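Local coordinates for Alpha/beta hydrolase (Pseudomonas aeruginosa PAO1, PDB 4R1D) that acts as Tle4, a calcium-binding lipase effector of the H2 type VI secretion system, held in complex with its immunity protein Tli4, at the interface of chains A and B. Sequence-based numbering; all coordinates share one arbitrary frame. Chains: chain A, Uncharacterized protein; chain B, Uncharacterized protein.

Contact 1: the interface of chains A and B. Residues chain A 402-403, 405-406; chain B 91-92, 115, 117.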
loop_
_atom_site.group_PDB
_atom_site.type_symbol
_atom_site.label_atom_id
_atom_site.label_comp_id
_atom_site.label_asym_id
_atom_site.label_seq_id
_atom_site.Cartn_x
_atom_site.Cartn_y
_atom_site.Cartn_z
ATOM N N ASP A 402 13.045 -12.210 -12.753
ATOM C CA ASP A 402 11.964 -13.096 -13.190
ATOM C C ASP A 402 10.657 -12.601 -12.594
ATOM O O ASP A 402 9.656 -12.467 -13.285
ATOM C CB ASP A 402 12.174 -14.531 -12.692
ATOM C CG ASP A 402 13.168 -15.321 -13.525
ATOM O OD1 ASP A 402 13.469 -14.926 -14.674
ATOM O OD2 ASP A 402 13.635 -16.367 -13.019
ATOM N N ASN A 403 10.674 -12.371 -11.289
ATOM C CA ASN A 403 9.481 -11.907 -10.582
ATOM C C ASN A 403 9.006 -10.571 -11.130
ATOM O O ASN A 403 7.822 -10.388 -11.412
ATOM C CB ASN A 403 9.770 -11.780 -9.092
ATOM C CG ASN A 403 8.509 -11.722 -8.275
ATOM O OD1 ASN A 403 7.820 -12.729 -8.128
ATOM N ND2 ASN A 403 8.186 -10.538 -7.749
ATOM N N GLU A 405 9.618 -9.089 -14.081
ATOM C CA GLU A 405 9.093 -9.120 -15.446
ATOM C C GLU A 405 7.702 -9.744 -15.514
ATOM O O GLU A 405 6.834 -9.286 -16.279
ATOM C CB GLU A 405 10.085 -9.815 -16.396
ATOM C CG GLU A 405 11.394 -9.045 -16.495
ATOM C CD GLU A 405 12.380 -9.664 -17.461
ATOM O OE1 GLU A 405 12.057 -10.698 -18.070
ATOM O OE2 GLU A 405 13.483 -9.106 -17.608
ATOM N N ASP A 406 7.475 -10.791 -14.725
ATOM C CA ASP A 406 6.146 -11.383 -14.669
ATOM C C ASP A 406 5.134 -10.378 -14.103
ATOM O O ASP A 406 3.980 -10.339 -14.546
ATOM C CB ASP A 406 6.142 -12.680 -13.853
ATOM C CG ASP A 406 6.393 -13.910 -14.715
ATOM O OD1 ASP A 406 6.454 -13.739 -15.944
ATOM O OD2 ASP A 406 6.498 -15.041 -14.169
ATOM N N LYS B 91 7.647 -16.778 -16.291
ATOM C CA LYS B 91 8.935 -17.028 -15.642
ATOM C C LYS B 91 8.838 -17.544 -14.210
ATOM O O LYS B 91 9.839 -17.999 -13.640
ATOM C CB LYS B 91 9.793 -15.775 -15.686
ATOM C CG LYS B 91 9.882 -15.200 -17.091
ATOM C CD LYS B 91 10.941 -14.124 -17.189
ATOM C CE LYS B 91 11.116 -13.653 -18.636
ATOM N NZ LYS B 91 10.113 -12.619 -19.036
ATOM N N THR B 92 7.645 -17.454 -13.630
ATOM C CA THR B 92 7.454 -17.840 -12.237
ATOM C C THR B 92 6.205 -18.673 -12.028
ATOM O O THR B 92 5.168 -18.457 -12.669
ATOM C CB THR B 92 7.394 -16.618 -11.280
ATOM O OG1 THR B 92 6.269 -15.792 -11.611
ATOM C CG2 THR B 92 8.684 -15.800 -11.364
ATOM N N SER B 115 10.958 -19.595 -9.368
ATOM C CA SER B 115 11.317 -19.411 -10.771
ATOM C C SER B 115 11.234 -20.725 -11.536
ATOM O O SER B 115 11.615 -21.775 -11.029
ATOM C CB SER B 115 12.708 -18.790 -10.922
ATOM O OG SER B 115 12.654 -17.375 -10.807
ATOM N N ASP B 117 13.099 -21.726 -13.867
ATOM C CA ASP B 117 14.433 -22.295 -14.017
ATOM C C ASP B 117 15.097 -22.589 -12.673
ATOM O O ASP B 117 16.272 -22.956 -12.618
ATOM C CB ASP B 117 15.318 -21.411 -14.905
ATOM C CG ASP B 117 15.669 -20.090 -14.260
ATOM O OD1 ASP B 117 15.144 -19.792 -13.166
ATOM O OD2 ASP B 117 16.468 -19.339 -14.858
HETATM O O HOH W 1 7.764 -12.281 -17.741
HETATM O O HOH W 2 12.484 -18.709 -14.660
HETATM O O HOH W 3 15.892 -17.377 -12.086
#
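A:Asp406 and B:Thr92 run antiparallel alongside each other, and the carboxylate oxygen OD2 of A:Asp406 becomes the acceptor for three donors of chain B. The hydroxyl OG1 of B:Thr92 lies 2.7 Å from that OD2 and takes its anti lone pair, the one turned away from OD1. With OG1 between the backbone N and the carbonyl carbon (chi1 62°), hydroxyl and amide of B:Thr92 face the same oxygen. Its amide N meets OD2 nearly along the C-O axis, though the bond is bent (118° at H). The amide N of B:Lys91 arrives on the syn side, 3.0 Å from OD2 of A:Asp406.

The side chain of B:Lys91 lies roughly perpendicular to A:Asp402, its methylenes passing OD1 with CD 3.7 Å away. Beyond them the chain bends at chi4 (83°), which brings NZ to 2.9 Å from OE1 of the extended A:Glu405, a salt bridge in which NZ faces the end of the carboxylate C-O bond. Water 1 joins the same NZ to OD1 of A:Asp406.

On the other flank, B:Ser115 OG donates to A:Asp402 OD2 at 2.6 Å, on the anti lone pair of that carboxylate oxygen. Water 3 carries this oxygen on to OD1 of B:Asp117, which probably tempers the approach of two acidic groups, while water 2 links it to O of B:Lys91 and N of B:Asp117. The methyl CG2 of B:Thr92 packs 3.9 Å from CB of A:Asp402.

Three acidic side chains of helix 400-421 thus meet B:Lys91 in the loop just before strand 92-100, the start of that strand and the end of strand 107-115, fastening the lipase to its immunity protein.

Contact 2: the interface of chains A and B. Residues chain A 69, 92, 96-97; chain B 177, 179, 181.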
loop_
_atom_site.group_PDB
_atom_site.type_symbol
_atom_site.label_atom_id
_atom_site.label_comp_id
_atom_site.label_asym_id
_atom_site.label_seq_id
_atom_site.Cartn_x
_atom_site.Cartn_y
_atom_site.Cartn_z
ATOM N N SER A 69 1.106 -5.527 14.032
ATOM C CA SER A 69 1.750 -4.247 14.317
ATOM C C SER A 69 1.587 -3.314 13.123
ATOM O O SER A 69 1.403 -3.774 11.989
ATOM C CB SER A 69 3.229 -4.417 14.685
ATOM O OG SER A 69 3.753 -3.201 15.215
ATOM N N TRP A 92 7.256 5.704 13.792
ATOM C CA TRP A 92 7.030 4.303 14.128
ATOM C C TRP A 92 6.814 3.407 12.914
ATOM O O TRP A 92 7.251 2.256 12.895
ATOM C CB TRP A 92 5.808 4.198 15.025
ATOM C CG TRP A 92 5.397 2.805 15.367
ATOM C CD1 TRP A 92 4.252 2.181 14.980
ATOM C CD2 TRP A 92 6.114 1.861 16.176
ATOM N NE1 TRP A 92 4.201 0.911 15.502
ATOM C CE2 TRP A 92 5.334 0.687 16.236
ATOM C CE3 TRP A 92 7.339 1.893 16.849
ATOM C CZ2 TRP A 92 5.731 -0.444 16.949
ATOM C CZ3 TRP A 92 7.738 0.765 17.553
ATOM C CH2 TRP A 92 6.935 -0.386 17.600
ATOM N N TRP A 96 12.002 4.776 11.324
ATOM C CA TRP A 96 12.949 3.883 12.009
ATOM C C TRP A 96 13.129 2.537 11.324
ATOM O O TRP A 96 13.955 1.723 11.759
ATOM C CB TRP A 96 12.568 3.669 13.488
ATOM C CG TRP A 96 11.607 2.531 13.783
ATOM C CD1 TRP A 96 10.277 2.473 13.469
ATOM C CD2 TRP A 96 11.893 1.322 14.517
ATOM N NE1 TRP A 96 9.729 1.300 13.934
ATOM C CE2 TRP A 96 10.697 0.582 14.587
ATOM C CE3 TRP A 96 13.044 0.798 15.117
ATOM C CZ2 TRP A 96 10.616 -0.662 15.228
ATOM C CZ3 TRP A 96 12.962 -0.444 15.758
ATOM C CH2 TRP A 96 11.758 -1.158 15.801
ATOM N N ARG A 97 12.358 2.309 10.262
ATOM C CA ARG A 97 12.457 1.067 9.494
ATOM C C ARG A 97 13.586 1.168 8.480
ATOM O O ARG A 97 13.541 2.032 7.599
ATOM C CB ARG A 97 11.158 0.815 8.726
ATOM C CG ARG A 97 9.886 0.863 9.576
ATOM C CD ARG A 97 9.757 -0.369 10.437
ATOM N NE ARG A 97 8.437 -0.466 11.062
ATOM C CZ ARG A 97 8.143 -1.321 12.040
ATOM N NH1 ARG A 97 9.077 -2.156 12.492
ATOM N NH2 ARG A 97 6.912 -1.358 12.548
ATOM N N ARG B 177 1.935 -1.071 22.131
ATOM C CA ARG B 177 2.251 -2.289 21.399
ATOM C C ARG B 177 3.754 -2.478 21.365
ATOM O O ARG B 177 4.501 -1.533 21.109
ATOM C CB ARG B 177 1.687 -2.250 19.969
ATOM C CG ARG B 177 1.711 -3.615 19.269
ATOM C CD ARG B 177 1.402 -3.522 17.757
ATOM N NE ARG B 177 0.159 -2.794 17.487
ATOM C CZ ARG B 177 -1.057 -3.293 17.676
ATOM N NH1 ARG B 177 -1.200 -4.530 18.130
ATOM N NH2 ARG B 177 -2.130 -2.549 17.415
ATOM N N GLU B 179 6.838 -4.791 19.586
ATOM C CA GLU B 179 7.152 -5.733 18.516
ATOM C C GLU B 179 8.617 -6.157 18.509
ATOM O O GLU B 179 9.512 -5.373 18.843
ATOM C CB GLU B 179 6.728 -5.214 17.139
ATOM C CG GLU B 179 7.201 -3.829 16.802
ATOM C CD GLU B 179 7.374 -3.641 15.293
ATOM O OE1 GLU B 179 6.361 -3.442 14.572
ATOM O OE2 GLU B 179 8.531 -3.712 14.835
ATOM N N ARG B 181 11.353 -8.444 16.040
ATOM C CA ARG B 181 11.561 -9.025 14.712
ATOM C C ARG B 181 13.005 -9.456 14.543
ATOM O O ARG B 181 13.907 -8.813 15.086
ATOM C CB ARG B 181 11.260 -7.981 13.619
ATOM C CG ARG B 181 9.855 -7.421 13.645
ATOM C CD ARG B 181 9.567 -6.442 12.510
ATOM N NE ARG B 181 8.248 -5.879 12.764
ATOM C CZ ARG B 181 7.111 -6.501 12.472
ATOM N NH1 ARG B 181 7.141 -7.675 11.854
ATOM N NH2 ARG B 181 5.948 -5.943 12.791
#
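The six-membered ring of A:Trp92 meets the aliphatic part of B:Glu179, its CH2 lying 3.5 Å from the methylene CG, where the alpha/beta-hydrolase-family lipase faces strand 176-183 of the immunity protein. The ring and the carboxylate planes stand 66° apart, which excludes parallel stacking. CZ2 of A:Trp96 comes within 3.7 Å of OE2 of B:Glu179, and NE1 of the same indole sits over the centre of one face of the A:Arg97 guanidinium. On the opposite flank, CD of B:Arg177 packs 3.5 Å from CA of A:Ser69.

Outward of this packing, the carboxylate of B:Glu179 is gripped by two arginines. A:Arg97 comes end-on, its NH1 2.9 Å from OE2 of B:Glu179. Its NH2 lies 3.0 Å from OE1 of B:Glu179, and both bonds are nearly straight. Both oxygens lie close to its guanidinium plane, yet that plane is turned 38° from the carboxylate. B:Arg181, from the same chain as the glutamate, grips side-on: NE reaches OE2 and NH2 reaches OE1, both from above the carboxylate plane. Since A:Arg97 NH1 and B:Arg181 NE approach OE2 from opposite faces, the group is clamped between them, and B:Arg181 probably pre-orients it for chain A. At the rim, A:Ser69 has its hydroxyl anti to the backbone N (chi1 -168°), placing A:Ser69 OG 2.7 Å from B:Glu179 OE1, where it donates to the anti lone pair of that oxygen.

The C-alpha centres of contact 1 and contact 2 lie about 31 Å apart, and the two patches have no residue or secondary-structure element in common. Contact 1 uses the N-terminal domain of the immunity protein and contact 2 its C-terminal domain, so Tli4 holds the lipase at two separated places. In contact 1 the carboxylates that bond directly across the interface belong to the lipase, whereas the central carboxylate of contact 2 belongs to the immunity protein. Such reciprocal charge pairing over two distant patches probably fixes the relative orientation of the chains and favours the cognate partner.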